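Side-chain contacts in catechol 2,3-dioxygenase (Pseudomonas sp. KL28, PDB 3HPY), which probably catalyses the iron-dependent extradiol cleavage of catechol by dioxygen, opening the ring to 2-hydroxy-6-oxohexa-2,4-dienoate: residues 27-32 with 235-240; 67-72 with 153-158; 178-183 with 187-192; 243-248 with 254-259. All coordinates share one frame; numbering follows the deposited sequence.

Contact 1 (27-32 with 235-240)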
loop_
_atom_site.group_PDB
_atom_site.type_symbol
_atom_site.label_atom_id
_atom_site.label_comp_id
_atom_site.label_asym_id
_atom_site.label_seq_id
_atom_site.Cartn_x
_atom_site.Cartn_y
_atom_site.Cartn_z
ATOM N N ARG C 27 21.777 13.137 -4.711
ATOM C CA ARG C 27 21.987 12.028 -5.623
ATOM C C ARG C 27 21.848 10.658 -4.962
ATOM O O ARG C 27 21.220 9.753 -5.516
ATOM C CB ARG C 27 23.362 12.137 -6.285
ATOM C CG ARG C 27 23.367 11.606 -7.702
ATOM C CD ARG C 27 24.574 10.743 -7.993
ATOM N NE ARG C 27 25.820 11.501 -7.975
ATOM C CZ ARG C 27 26.981 11.018 -8.402
ATOM N NH1 ARG C 27 27.046 9.781 -8.877
ATOM N NH2 ARG C 27 28.074 11.770 -8.357
ATOM N N ASN C 28 22.424 10.522 -3.771
ATOM C CA ASN C 28 22.409 9.262 -3.040
ATOM C C ASN C 28 21.291 9.133 -2.013
ATOM O O ASN C 28 20.925 8.023 -1.624
ATOM C CB ASN C 28 23.764 9.068 -2.366
ATOM C CG ASN C 28 24.894 9.018 -3.365
ATOM O OD1 ASN C 28 26.028 9.376 -3.055
ATOM N ND2 ASN C 28 24.591 8.562 -4.578
ATOM N N VAL C 29 20.754 10.261 -1.567
ATOM C CA VAL C 29 19.669 10.244 -0.602
ATOM C C VAL C 29 18.323 10.476 -1.281
ATOM O O VAL C 29 17.455 9.611 -1.239
ATOM C CB VAL C 29 19.843 11.316 0.483
ATOM C CG1 VAL C 29 18.669 11.252 1.461
ATOM C CG2 VAL C 29 21.163 11.108 1.209
ATOM N N LEU C 30 18.140 11.643 -1.898
ATOM C CA LEU C 30 16.869 11.923 -2.567
ATOM C C LEU C 30 16.730 11.068 -3.818
ATOM O O LEU C 30 15.632 10.869 -4.318
ATOM C CB LEU C 30 16.751 13.404 -2.943
ATOM C CG LEU C 30 15.393 13.805 -3.540
ATOM C CD1 LEU C 30 14.275 13.413 -2.588
ATOM C CD2 LEU C 30 15.367 15.301 -3.808
ATOM N N GLY C 31 17.850 10.572 -4.331
ATOM C CA GLY C 31 17.793 9.727 -5.508
ATOM C C GLY C 31 17.607 10.411 -6.850
ATOM O O GLY C 31 17.022 9.822 -7.762
ATOM N N LEU C 32 18.073 11.650 -6.980
ATOM C CA LEU C 32 17.991 12.346 -8.263
ATOM C C LEU C 32 19.157 11.872 -9.120
ATOM O O LEU C 32 20.199 11.457 -8.597
ATOM C CB LEU C 32 18.107 13.862 -8.084
ATOM C CG LEU C 32 16.829 14.661 -7.809
ATOM C CD1 LEU C 32 15.938 13.928 -6.847
ATOM C CD2 LEU C 32 17.190 16.030 -7.284
ATOM N N SER C 235 15.790 8.783 7.850
ATOM C CA SER C 235 16.366 8.449 9.148
ATOM C C SER C 235 17.727 7.778 9.026
ATOM O O SER C 235 18.660 8.106 9.760
ATOM C CB SER C 235 15.419 7.537 9.935
ATOM O OG SER C 235 15.977 7.219 11.199
ATOM N N MET C 236 17.830 6.830 8.107
ATOM C CA MET C 236 19.077 6.122 7.888
ATOM C C MET C 236 20.197 7.105 7.558
ATOM O O MET C 236 21.358 6.846 7.869
ATOM C CB MET C 236 18.913 5.104 6.751
ATOM C CG MET C 236 17.911 3.991 7.040
ATOM S SD MET C 236 17.503 2.988 5.572
ATOM C CE MET C 236 18.611 1.576 5.773
ATOM N N ASN C 237 19.857 8.229 6.930
ATOM C CA ASN C 237 20.868 9.221 6.593
ATOM C C ASN C 237 20.833 10.432 7.524
ATOM O O ASN C 237 21.357 11.500 7.197
ATOM C CB ASN C 237 20.719 9.679 5.141
ATOM C CG ASN C 237 20.963 8.563 4.159
ATOM O OD1 ASN C 237 20.055 7.792 3.841
ATOM N ND2 ASN C 237 22.199 8.456 3.680
ATOM N N GLU C 238 20.221 10.246 8.690
ATOM C CA GLU C 238 20.116 11.284 9.704
ATOM C C GLU C 238 19.637 12.626 9.165
ATOM O O GLU C 238 20.096 13.682 9.588
ATOM C CB GLU C 238 21.461 11.438 10.433
ATOM C CG GLU C 238 21.839 10.201 11.245
ATOM C CD GLU C 238 23.023 10.418 12.181
ATOM O OE1 GLU C 238 23.345 9.485 12.948
ATOM O OE2 GLU C 238 23.630 11.511 12.152
ATOM N N VAL C 239 18.694 12.568 8.230
ATOM C CA VAL C 239 18.121 13.760 7.627
ATOM C C VAL C 239 17.074 14.351 8.562
ATOM O O VAL C 239 16.180 13.641 9.018
ATOM C CB VAL C 239 17.412 13.429 6.299
ATOM C CG1 VAL C 239 16.818 14.695 5.708
ATOM C CG2 VAL C 239 18.376 12.771 5.334
ATOM N N ASN C 240 17.176 15.647 8.841
ATOM C CA ASN C 240 16.209 16.311 9.708
ATOM C C ASN C 240 14.859 16.404 9.011
ATOM O O ASN C 240 14.743 16.952 7.913
ATOM C CB ASN C 240 16.690 17.716 10.082
ATOM C CG ASN C 240 17.881 17.693 11.015
ATOM O OD1 ASN C 240 18.502 18.731 11.279
ATOM N ND2 ASN C 240 18.208 16.508 11.532
#
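Val29 divides its two methyls between two partners on segment 235-240. Val29 CG1 meets Val239 CG2 at 4.2 Å, the two isopropyl groups coming end-on in a light van der Waals touch. Val29 CG2 instead lies 3.9 Å from Asn237 CG, and the valine and asparagine side chains run past each other head-to-tail. The split follows from chi1 of Val29 (180°), which sets CG1 anti to the backbone N and leaves CG2 anti to the carbonyl carbon. Val239 has nearly the same torsion, and the methyl beside its own backbone N is the one that faces Val29. No hydrogen bond joins the segments, only 108 Å² is buried between them, and the closest CA atoms, those of Val29 and Asn237, remain 7.4 Å apart. Asn237 and Val239 flank Glu238, the C-prime residue, with positive phi, of the Schellman motif that ends helix 224-236: Glu238 N is bonded to Ser235 O at 2.9 Å, while Val239 N turns back to Met234 O. Val239 also rests on Phe25 of helix 19-29, and the backbone of Val29 is bonded to Ile147. Beyond the contact, Asn240 is tied to Trp259 of strand 254-259, and Ser235 OG is hydrogen-bonded to the backbone O of Tyr295 and to Gln291 NE2 of the second subunit. The contact thus joins the C-terminal ends of helices 19-29 and 224-236.

Contact 2 (67-72 with 153-158). With FE (Fe (III) ion), chain I; MCT (4-methylcatechol), chain J.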
loop_
_atom_site.group_PDB
_atom_site.type_symbol
_atom_site.label_atom_id
_atom_site.label_comp_id
_atom_site.label_asym_id
_atom_site.label_seq_id
_atom_site.Cartn_x
_atom_site.Cartn_y
_atom_site.Cartn_z
ATOM N N ASP C 67 17.053 30.532 -6.349
ATOM C CA ASP C 67 17.420 31.613 -7.257
ATOM C C ASP C 67 16.219 31.871 -8.159
ATOM O O ASP C 67 15.747 32.999 -8.286
ATOM C CB ASP C 67 18.633 31.236 -8.116
ATOM C CG ASP C 67 19.900 31.050 -7.296
ATOM O OD1 ASP C 67 20.071 31.777 -6.293
ATOM O OD2 ASP C 67 20.735 30.188 -7.661
ATOM N N PHE C 68 15.710 30.807 -8.769
ATOM C CA PHE C 68 14.570 30.938 -9.662
ATOM C C PHE C 68 13.845 29.616 -9.897
ATOM O O PHE C 68 14.384 28.540 -9.634
ATOM C CB PHE C 68 15.031 31.543 -10.995
ATOM C CG PHE C 68 16.127 30.776 -11.663
ATOM C CD1 PHE C 68 15.836 29.691 -12.487
ATOM C CD2 PHE C 68 17.460 31.146 -11.480
ATOM C CE1 PHE C 68 16.854 28.980 -13.124
ATOM C CE2 PHE C 68 18.490 30.442 -12.111
ATOM C CZ PHE C 68 18.185 29.354 -12.939
ATOM N N PHE C 69 12.616 29.715 -10.389
ATOM C CA PHE C 69 11.782 28.552 -10.660
ATOM C C PHE C 69 11.220 28.674 -12.074
ATOM O O PHE C 69 10.529 29.641 -12.388
ATOM C CB PHE C 69 10.641 28.499 -9.645
ATOM C CG PHE C 69 9.888 27.200 -9.643
ATOM C CD1 PHE C 69 8.589 27.135 -10.127
ATOM C CD2 PHE C 69 10.479 26.042 -9.142
ATOM C CE1 PHE C 69 7.883 25.936 -10.113
ATOM C CE2 PHE C 69 9.783 24.843 -9.125
ATOM C CZ PHE C 69 8.480 24.791 -9.612
ATOM N N GLY C 70 11.504 27.688 -12.916
ATOM C CA GLY C 70 11.031 27.745 -14.287
ATOM C C GLY C 70 9.921 26.787 -14.683
ATOM O O GLY C 70 9.733 25.744 -14.064
ATOM N N PHE C 71 9.199 27.158 -15.736
ATOM C CA PHE C 71 8.094 26.361 -16.262
ATOM C C PHE C 71 8.283 26.111 -17.757
ATOM O O PHE C 71 8.511 27.050 -18.521
ATOM C CB PHE C 71 6.774 27.105 -16.085
ATOM C CG PHE C 71 6.292 27.185 -14.669
ATOM C CD1 PHE C 71 5.542 26.154 -14.127
ATOM C CD2 PHE C 71 6.527 28.324 -13.895
ATOM C CE1 PHE C 71 5.025 26.252 -12.848
ATOM C CE2 PHE C 71 6.009 28.429 -12.603
ATOM C CZ PHE C 71 5.258 27.393 -12.084
ATOM N N LYS C 72 8.171 24.857 -18.184
ATOM C CA LYS C 72 8.300 24.575 -19.608
ATOM C C LYS C 72 6.959 24.886 -20.260
ATOM O O LYS C 72 5.913 24.613 -19.668
ATOM C CB LYS C 72 8.669 23.112 -19.853
ATOM C CG LYS C 72 8.818 22.797 -21.331
ATOM C CD LYS C 72 9.500 21.478 -21.591
ATOM C CE LYS C 72 9.572 21.210 -23.083
ATOM N NZ LYS C 72 10.417 20.017 -23.373
ATOM N N ASP C 153 7.214 18.046 -8.718
ATOM C CA ASP C 153 5.774 18.310 -8.719
ATOM C C ASP C 153 5.390 19.779 -8.654
ATOM O O ASP C 153 4.467 20.217 -9.339
ATOM C CB ASP C 153 5.102 17.594 -7.548
ATOM C CG ASP C 153 3.630 17.389 -7.774
ATOM O OD1 ASP C 153 3.289 16.519 -8.612
ATOM O OD2 ASP C 153 2.819 18.100 -7.134
ATOM N N HIS C 154 6.093 20.523 -7.807
ATOM C CA HIS C 154 5.825 21.936 -7.616
ATOM C C HIS C 154 6.768 22.493 -6.567
ATOM O O HIS C 154 7.761 21.865 -6.200
ATOM C CB HIS C 154 4.401 22.141 -7.111
ATOM C CG HIS C 154 4.127 21.484 -5.794
ATOM N ND1 HIS C 154 3.814 20.145 -5.681
ATOM C CD2 HIS C 154 4.100 21.982 -4.533
ATOM C CE1 HIS C 154 3.600 19.849 -4.411
ATOM N NE2 HIS C 154 3.768 20.945 -3.694
ATOM N N CYS C 155 6.436 23.690 -6.090
ATOM C CA CYS C 155 7.200 24.350 -5.045
ATOM C C CYS C 155 6.228 25.300 -4.375
ATOM O O CYS C 155 5.184 25.639 -4.943
ATOM C CB CYS C 155 8.397 25.121 -5.615
ATOM S SG CYS C 155 7.994 26.677 -6.461
ATOM N N LEU C 156 6.547 25.708 -3.155
ATOM C CA LEU C 156 5.689 26.623 -2.426
ATOM C C LEU C 156 6.548 27.820 -2.056
ATOM O O LEU C 156 7.558 27.678 -1.369
ATOM C CB LEU C 156 5.136 25.939 -1.174
ATOM C CG LEU C 156 3.989 26.604 -0.408
ATOM C CD1 LEU C 156 3.451 25.638 0.640
ATOM C CD2 LEU C 156 4.470 27.872 0.261
ATOM N N LEU C 157 6.149 28.994 -2.535
ATOM C CA LEU C 157 6.885 30.220 -2.272
ATOM C C LEU C 157 6.198 31.093 -1.244
ATOM O O LEU C 157 4.971 31.089 -1.118
ATOM C CB LEU C 157 7.060 31.036 -3.555
ATOM C CG LEU C 157 7.723 30.381 -4.765
ATOM C CD1 LEU C 157 8.802 29.397 -4.320
ATOM C CD2 LEU C 157 6.657 29.698 -5.584
ATOM N N TYR C 158 7.014 31.848 -0.517
ATOM C CA TYR C 158 6.541 32.775 0.500
ATOM C C TYR C 158 6.974 34.177 0.114
ATOM O O TYR C 158 8.157 34.441 -0.062
ATOM C CB TYR C 158 7.135 32.433 1.860
ATOM C CG TYR C 158 6.246 31.577 2.714
ATOM C CD1 TYR C 158 5.845 30.313 2.288
ATOM C CD2 TYR C 158 5.824 32.017 3.969
ATOM C CE1 TYR C 158 5.047 29.502 3.094
ATOM C CE2 TYR C 158 5.023 31.214 4.782
ATOM C CZ TYR C 158 4.640 29.957 4.338
ATOM O OH TYR C 158 3.865 29.148 5.133
HETATM FE FE FE I . 4.126 20.917 -1.342
HETATM C C1 MCT J . 0.151 22.156 1.506
HETATM C C2 MCT J . 1.526 22.375 1.323
HETATM C C3 MCT J . 2.202 21.687 0.289
HETATM O O3 MCT J . 3.511 21.889 0.115
HETATM C C4 MCT J . 1.507 20.788 -0.565
HETATM O O4 MCT J . 2.180 20.135 -1.555
HETATM C C5 MCT J . 0.115 20.569 -0.379
HETATM C C6 MCT J . -0.555 21.262 0.661
HETATM C C MCT J . -0.573 22.874 2.601
#
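Phe69 and Cys155 mark the closest backbone approach, with 8.4 Å between their CA atoms: strands 65-73 and 151-159 belong to different sheets and share no hydrogen bond. A classic beta bulge, with Asp153 and His154 both facing Ser218, interrupts the second strand at the metal ligand. Between the sheets, Cys155 SG sits over the middle of the Phe69 ring, 3.5 Å from the centroid and 1° off the normal, so that all six ring carbons are equally near it. This is a sulfur-aromatic contact, supplemented by a CH-pi approach of Cys155 CB over the same face. With chi1 at -168°, CG anti to the backbone N, the Phe69 ring reaches across to Cys155. The neighbouring His154 instead serves the active site. His154 NE2 binds the iron at 2.4 Å, while His154 ND1 donates to the anti lone pair of Asp153 OD2 at 2.7 Å, nearly in the imidazole plane. His216 and Glu267 complete the two-histidine, one-carboxylate facial triad of extradiol dioxygenases, and 4-methylcatechol chelates the metal through O3 and O4. Bonded at both nitrogens, the His154 imidazole has its rotation fixed, and the carboxylate behind it probably makes NE2 a stronger donor to the iron.

Contact 3 (178-183 with 187-192)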
loop_
_atom_site.group_PDB
_atom_site.type_symbol
_atom_site.label_atom_id
_atom_site.label_comp_id
_atom_site.label_asym_id
_atom_site.label_seq_id
_atom_site.Cartn_x
_atom_site.Cartn_y
_atom_site.Cartn_z
ATOM N N VAL C 178 -7.045 26.113 -7.443
ATOM C CA VAL C 178 -7.578 24.806 -7.114
ATOM C C VAL C 178 -8.042 24.879 -5.670
ATOM O O VAL C 178 -9.142 24.444 -5.339
ATOM C CB VAL C 178 -6.524 23.691 -7.271
ATOM C CG1 VAL C 178 -7.157 22.360 -6.959
ATOM C CG2 VAL C 178 -5.953 23.693 -8.693
ATOM N N GLU C 179 -7.205 25.446 -4.808
ATOM C CA GLU C 179 -7.564 25.584 -3.402
ATOM C C GLU C 179 -6.977 26.834 -2.759
ATOM O O GLU C 179 -5.942 27.351 -3.194
ATOM C CB GLU C 179 -7.107 24.363 -2.601
ATOM C CG GLU C 179 -8.019 23.164 -2.682
ATOM C CD GLU C 179 -7.698 22.150 -1.596
ATOM O OE1 GLU C 179 -7.594 22.565 -0.423
ATOM O OE2 GLU C 179 -7.554 20.948 -1.910
ATOM N N ARG C 180 -7.637 27.308 -1.709
ATOM C CA ARG C 180 -7.157 28.485 -1.007
ATOM C C ARG C 180 -7.431 28.459 0.484
ATOM O O ARG C 180 -8.399 27.855 0.960
ATOM C CB ARG C 180 -7.774 29.751 -1.603
ATOM C CG ARG C 180 -9.277 29.845 -1.456
ATOM C CD ARG C 180 -9.838 30.943 -2.353
ATOM N NE ARG C 180 -11.255 30.724 -2.604
ATOM C CZ ARG C 180 -11.963 31.345 -3.540
ATOM N NH1 ARG C 180 -11.391 32.246 -4.334
ATOM N NH2 ARG C 180 -13.248 31.048 -3.689
ATOM N N VAL C 181 -6.552 29.120 1.221
ATOM C CA VAL C 181 -6.703 29.223 2.656
ATOM C C VAL C 181 -7.185 30.642 2.959
ATOM O O VAL C 181 -6.456 31.607 2.734
ATOM C CB VAL C 181 -5.363 28.955 3.366
ATOM C CG1 VAL C 181 -5.481 29.287 4.838
ATOM C CG2 VAL C 181 -4.971 27.498 3.177
ATOM N N LEU C 182 -8.424 30.755 3.438
ATOM C CA LEU C 182 -9.009 32.053 3.771
ATOM C C LEU C 182 -8.378 32.606 5.038
ATOM O O LEU C 182 -8.326 31.926 6.063
ATOM C CB LEU C 182 -10.525 31.938 3.990
ATOM C CG LEU C 182 -11.474 31.955 2.787
ATOM C CD1 LEU C 182 -11.106 30.855 1.814
ATOM C CD2 LEU C 182 -12.900 31.780 3.269
ATOM N N SER C 183 -7.893 33.840 4.961
ATOM C CA SER C 183 -7.284 34.480 6.119
ATOM C C SER C 183 -8.411 34.903 7.065
ATOM O O SER C 183 -9.580 34.893 6.683
ATOM C CB SER C 183 -6.480 35.703 5.672
ATOM O OG SER C 183 -7.313 36.650 5.021
ATOM N N ASP C 187 -12.060 38.409 4.433
ATOM C CA ASP C 187 -11.435 37.563 3.437
ATOM C C ASP C 187 -10.533 38.135 2.365
ATOM O O ASP C 187 -10.772 39.191 1.777
ATOM C CB ASP C 187 -12.497 36.687 2.778
ATOM C CG ASP C 187 -13.329 35.926 3.792
ATOM O OD1 ASP C 187 -12.749 35.391 4.764
ATOM O OD2 ASP C 187 -14.563 35.860 3.614
ATOM N N SER C 188 -9.484 37.361 2.134
ATOM C CA SER C 188 -8.437 37.600 1.159
ATOM C C SER C 188 -7.689 36.272 1.260
ATOM O O SER C 188 -7.702 35.639 2.319
ATOM C CB SER C 188 -7.542 38.761 1.598
ATOM O OG SER C 188 -6.955 38.500 2.860
ATOM N N ASP C 189 -7.057 35.827 0.183
ATOM C CA ASP C 189 -6.360 34.555 0.259
ATOM C C ASP C 189 -4.988 34.657 0.902
ATOM O O ASP C 189 -4.118 35.409 0.458
ATOM C CB ASP C 189 -6.240 33.915 -1.122
ATOM C CG ASP C 189 -7.566 33.828 -1.837
ATOM O OD1 ASP C 189 -8.576 33.485 -1.184
ATOM O OD2 ASP C 189 -7.591 34.094 -3.056
ATOM N N MET C 190 -4.827 33.875 1.964
ATOM C CA MET C 190 -3.599 33.788 2.740
ATOM C C MET C 190 -2.654 32.787 2.090
ATOM O O MET C 190 -1.426 32.890 2.206
ATOM C CB MET C 190 -3.934 33.312 4.151
ATOM C CG MET C 190 -2.724 33.118 5.034
ATOM S SD MET C 190 -3.147 32.753 6.747
ATOM C CE MET C 190 -3.158 30.951 6.724
ATOM N N GLY C 191 -3.261 31.808 1.422
ATOM C CA GLY C 191 -2.529 30.758 0.740
ATOM C C GLY C 191 -3.282 30.412 -0.529
ATOM O O GLY C 191 -4.510 30.374 -0.554
ATOM N N ILE C 192 -2.538 30.110 -1.578
ATOM C CA ILE C 192 -3.142 29.845 -2.863
ATOM C C ILE C 192 -2.441 28.681 -3.587
ATOM O O ILE C 192 -1.208 28.637 -3.654
ATOM C CB ILE C 192 -3.099 31.204 -3.633
ATOM C CG1 ILE C 192 -4.313 32.046 -3.233
ATOM C CG2 ILE C 192 -2.980 31.010 -5.104
ATOM C CD1 ILE C 192 -4.312 33.442 -3.817
#
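Val181 and Gly191 form an antiparallel hydrogen-bonded pair in which Val181 N donates to Gly191 O at 3.0 Å. In return Val181 O accepts two N-H groups, Met190 N at 2.9 Å and, weakly, Gly191 N. Ser183 N then reaches Ser188 O at 3.2 Å. Two hydroxyls add a side-chain bond near the turn, Ser188 OG donating to Ser183 OG at 2.9 Å. The doubled acceptor marks a classic beta bulge, with Met190 and Gly191 both facing Val181, in the hairpin of strands 176-182 and 189-195; it shifts the register by one, so that Leu182 pairs with Asp189. Apolar contact is concentrated where Met190, extended as far as SD, bends at chi3 (93°) and brings CE to 3.4 Å from Val181 CG1, a tight fit. Val181 also touches Trp193 of the 4-methylcatechol pocket. Charge plays a looser part: Asp189 OD1 lies 3.1 Å from Arg180 CD but 4.1 Å from Arg180 NE, too far for a salt bridge, with the carboxylate and guanidinium planes 29° apart. Arg180 NE is instead hydrogen-bonded to Ser283 OG on strand 282-284. Glu179 OE2 accepts from Tyr273 OH and from the backbone N of Thr251, another residue of the pocket.

Contact 4 (243-248 with 254-259). With MCT (4-methylcatechol), chain J.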
loop_
_atom_site.group_PDB
_atom_site.type_symbol
_atom_site.label_atom_id
_atom_site.label_comp_id
_atom_site.label_asym_id
_atom_site.label_seq_id
_atom_site.Cartn_x
_atom_site.Cartn_y
_atom_site.Cartn_z
ATOM N N ILE C 243 7.952 17.597 9.284
ATOM C CA ILE C 243 6.693 16.977 9.674
ATOM C C ILE C 243 6.715 15.547 9.121
ATOM O O ILE C 243 6.857 15.343 7.916
ATOM C CB ILE C 243 5.473 17.767 9.118
ATOM C CG1 ILE C 243 4.169 17.169 9.651
ATOM C CG2 ILE C 243 5.463 17.737 7.596
ATOM C CD1 ILE C 243 4.031 17.248 11.157
ATOM N N GLY C 244 6.610 14.569 10.022
ATOM C CA GLY C 244 6.647 13.159 9.646
ATOM C C GLY C 244 5.628 12.763 8.602
ATOM O O GLY C 244 4.906 13.629 8.101
ATOM N N PRO C 245 5.539 11.467 8.247
ATOM C CA PRO C 245 4.571 11.017 7.241
ATOM C C PRO C 245 3.128 11.301 7.651
ATOM O O PRO C 245 2.682 10.880 8.720
ATOM C CB PRO C 245 4.864 9.521 7.126
ATOM C CG PRO C 245 5.362 9.173 8.470
ATOM C CD PRO C 245 6.272 10.320 8.807
ATOM N N THR C 246 2.403 12.023 6.803
ATOM C CA THR C 246 1.014 12.342 7.107
ATOM C C THR C 246 0.249 12.836 5.879
ATOM O O THR C 246 0.755 12.786 4.761
ATOM C CB THR C 246 0.942 13.398 8.246
ATOM O OG1 THR C 246 -0.428 13.667 8.572
ATOM C CG2 THR C 246 1.648 14.686 7.840
ATOM N N ARG C 247 -0.987 13.276 6.094
ATOM C CA ARG C 247 -1.833 13.807 5.021
ATOM C C ARG C 247 -2.186 15.286 5.252
ATOM O O ARG C 247 -2.450 15.676 6.386
ATOM C CB ARG C 247 -3.151 13.025 4.934
ATOM C CG ARG C 247 -4.255 13.806 4.229
ATOM C CD ARG C 247 -4.713 13.114 2.992
ATOM N NE ARG C 247 -5.389 11.858 3.302
ATOM C CZ ARG C 247 -5.849 11.032 2.372
ATOM N NH1 ARG C 247 -5.697 11.343 1.091
ATOM N NH2 ARG C 247 -6.457 9.904 2.713
ATOM N N HIS C 248 -2.184 16.067 4.154
ATOM C CA HIS C 248 -2.591 17.478 4.153
ATOM C C HIS C 248 -4.081 17.461 3.874
ATOM O O HIS C 248 -4.530 16.552 3.170
ATOM C CB HIS C 248 -2.006 18.265 2.969
ATOM C CG HIS C 248 -0.536 18.718 2.960
ATOM N ND1 HIS C 248 0.314 18.337 1.927
ATOM C CD2 HIS C 248 0.169 19.485 3.809
ATOM C CE1 HIS C 248 1.489 18.886 2.160
ATOM N NE2 HIS C 248 1.429 19.585 3.263
ATOM N N CYS C 254 -0.628 13.133 0.582
ATOM C CA CYS C 254 0.185 12.594 1.666
ATOM C C CYS C 254 1.589 13.114 1.487
ATOM O O CYS C 254 2.060 13.254 0.352
ATOM C CB CYS C 254 0.178 11.079 1.619
ATOM S SG CYS C 254 -1.470 10.445 1.729
ATOM N N THR C 255 2.283 13.379 2.589
ATOM C CA THR C 255 3.608 13.947 2.445
ATOM C C THR C 255 4.500 13.872 3.669
ATOM O O THR C 255 4.098 13.424 4.740
ATOM C CB THR C 255 3.476 15.431 2.093
ATOM O OG1 THR C 255 4.766 16.001 1.848
ATOM C CG2 THR C 255 2.839 16.168 3.263
ATOM N N ILE C 256 5.720 14.351 3.476
ATOM C CA ILE C 256 6.725 14.435 4.522
ATOM C C ILE C 256 7.601 15.641 4.213
ATOM O O ILE C 256 8.019 15.828 3.065
ATOM C CB ILE C 256 7.650 13.207 4.555
ATOM C CG1 ILE C 256 6.866 11.971 4.978
ATOM C CG2 ILE C 256 8.812 13.476 5.519
ATOM C CD1 ILE C 256 7.723 10.729 5.171
ATOM N N TYR C 257 7.870 16.459 5.225
ATOM C CA TYR C 257 8.738 17.617 5.045
ATOM C C TYR C 257 10.072 17.332 5.722
ATOM O O TYR C 257 10.117 16.949 6.894
ATOM C CB TYR C 257 8.140 18.881 5.665
ATOM C CG TYR C 257 7.047 19.565 4.867
ATOM C CD1 TYR C 257 6.867 19.307 3.508
ATOM C CD2 TYR C 257 6.200 20.486 5.481
ATOM C CE1 TYR C 257 5.866 19.949 2.780
ATOM C CE2 TYR C 257 5.200 21.137 4.771
ATOM C CZ TYR C 257 5.035 20.864 3.423
ATOM O OH TYR C 257 4.023 21.495 2.739
ATOM N N ALA C 258 11.157 17.531 4.979
ATOM C CA ALA C 258 12.491 17.309 5.502
ATOM C C ALA C 258 13.379 18.458 5.080
ATOM O O ALA C 258 12.971 19.304 4.283
ATOM C CB ALA C 258 13.048 15.998 4.975
ATOM N N TRP C 259 14.598 18.493 5.609
ATOM C CA TRP C 259 15.519 19.560 5.254
ATOM C C TRP C 259 16.747 19.027 4.575
ATOM O O TRP C 259 17.222 17.937 4.893
ATOM C CB TRP C 259 15.948 20.339 6.499
ATOM C CG TRP C 259 14.968 21.359 6.894
ATOM C CD1 TRP C 259 14.670 22.512 6.224
ATOM C CD2 TRP C 259 14.096 21.309 8.025
ATOM N NE1 TRP C 259 13.660 23.185 6.871
ATOM C CE2 TRP C 259 13.290 22.466 7.978
ATOM C CE3 TRP C 259 13.919 20.398 9.075
ATOM C CZ2 TRP C 259 12.316 22.735 8.941
ATOM C CZ3 TRP C 259 12.953 20.666 10.035
ATOM C CH2 TRP C 259 12.163 21.827 9.961
HETATM C C1 MCT J . 0.151 22.156 1.506
HETATM C C2 MCT J . 1.526 22.375 1.323
HETATM C C3 MCT J . 2.202 21.687 0.289
HETATM O O3 MCT J . 3.511 21.889 0.115
HETATM C C4 MCT J . 1.507 20.788 -0.565
HETATM O O4 MCT J . 2.180 20.135 -1.555
HETATM C C5 MCT J . 0.115 20.569 -0.379
HETATM C C6 MCT J . -0.555 21.262 0.661
HETATM C C MCT J . -0.573 22.874 2.601
#
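His248 is wedged between Thr255 and the bound 4-methylcatechol, with Tyr257 at its edge. From His248 CB, 4.1 Å from C6 of the ligand, the side chain sets CG beside its own backbone N (chi1 -77°) and lays the imidazole against the catechol, ligand C6 standing 3.3 Å above the centre of the imidazole. His248 ND1 lies over C5; CD2, on the other branch, is nearest to C1. His248 CE1 has C4 on this side, while on the opposite face Thr255 CG2 presses to 3.2 Å from the same CE1. At the tip, His248 NE2 donates to Tyr257 OH at 3.3 Å, a bent bond (135°) whose acceptor is 20° out of the imidazole plane. The phenol passes the chain on, Tyr257 OH donating to O3 of the ligand at 2.7 Å. Beneath the pocket the backbones pair antiparallel, with Thr246 N to Thr255 O at 3.0 Å and Thr255 N to Thr246 O at 2.7 Å. Thr255 OG1 bonds to the iron ligand Glu267, linking this hairpin to the metal site. Pro245 CB packs on Ile256 CD1, and Cys254 SG stands over one face of the Arg247 guanidinium, toward its rim; that guanidinium is salt-bridged to Asp232 of the second subunit. Strand 254-259 pairs on with strand 265-270, while Ile256 packs on Val227 and Met234 of helix 224-236.

Contacts 2 and 4 are buried and both reach the 4-methylcatechol, one through an iron-binding histidine, the other through a ring laid on the catechol and a phenol bonded to it. Contacts 1 and 3 are only partly buried. Contacts 3 and 4 are hairpins rich in backbone hydrogen bonds, whereas contacts 1 and 2 bring together distant parts of the chain with no hydrogen bond across, by methyl packing and by sulfur over a ring. Contacts 3 and 4 lie in one large sheet, which contact 2 reaches through 153-158, bridging it to the other sheet. Contact 1 touches contact 4 where Asn240 meets Trp259, and both reach the second subunit.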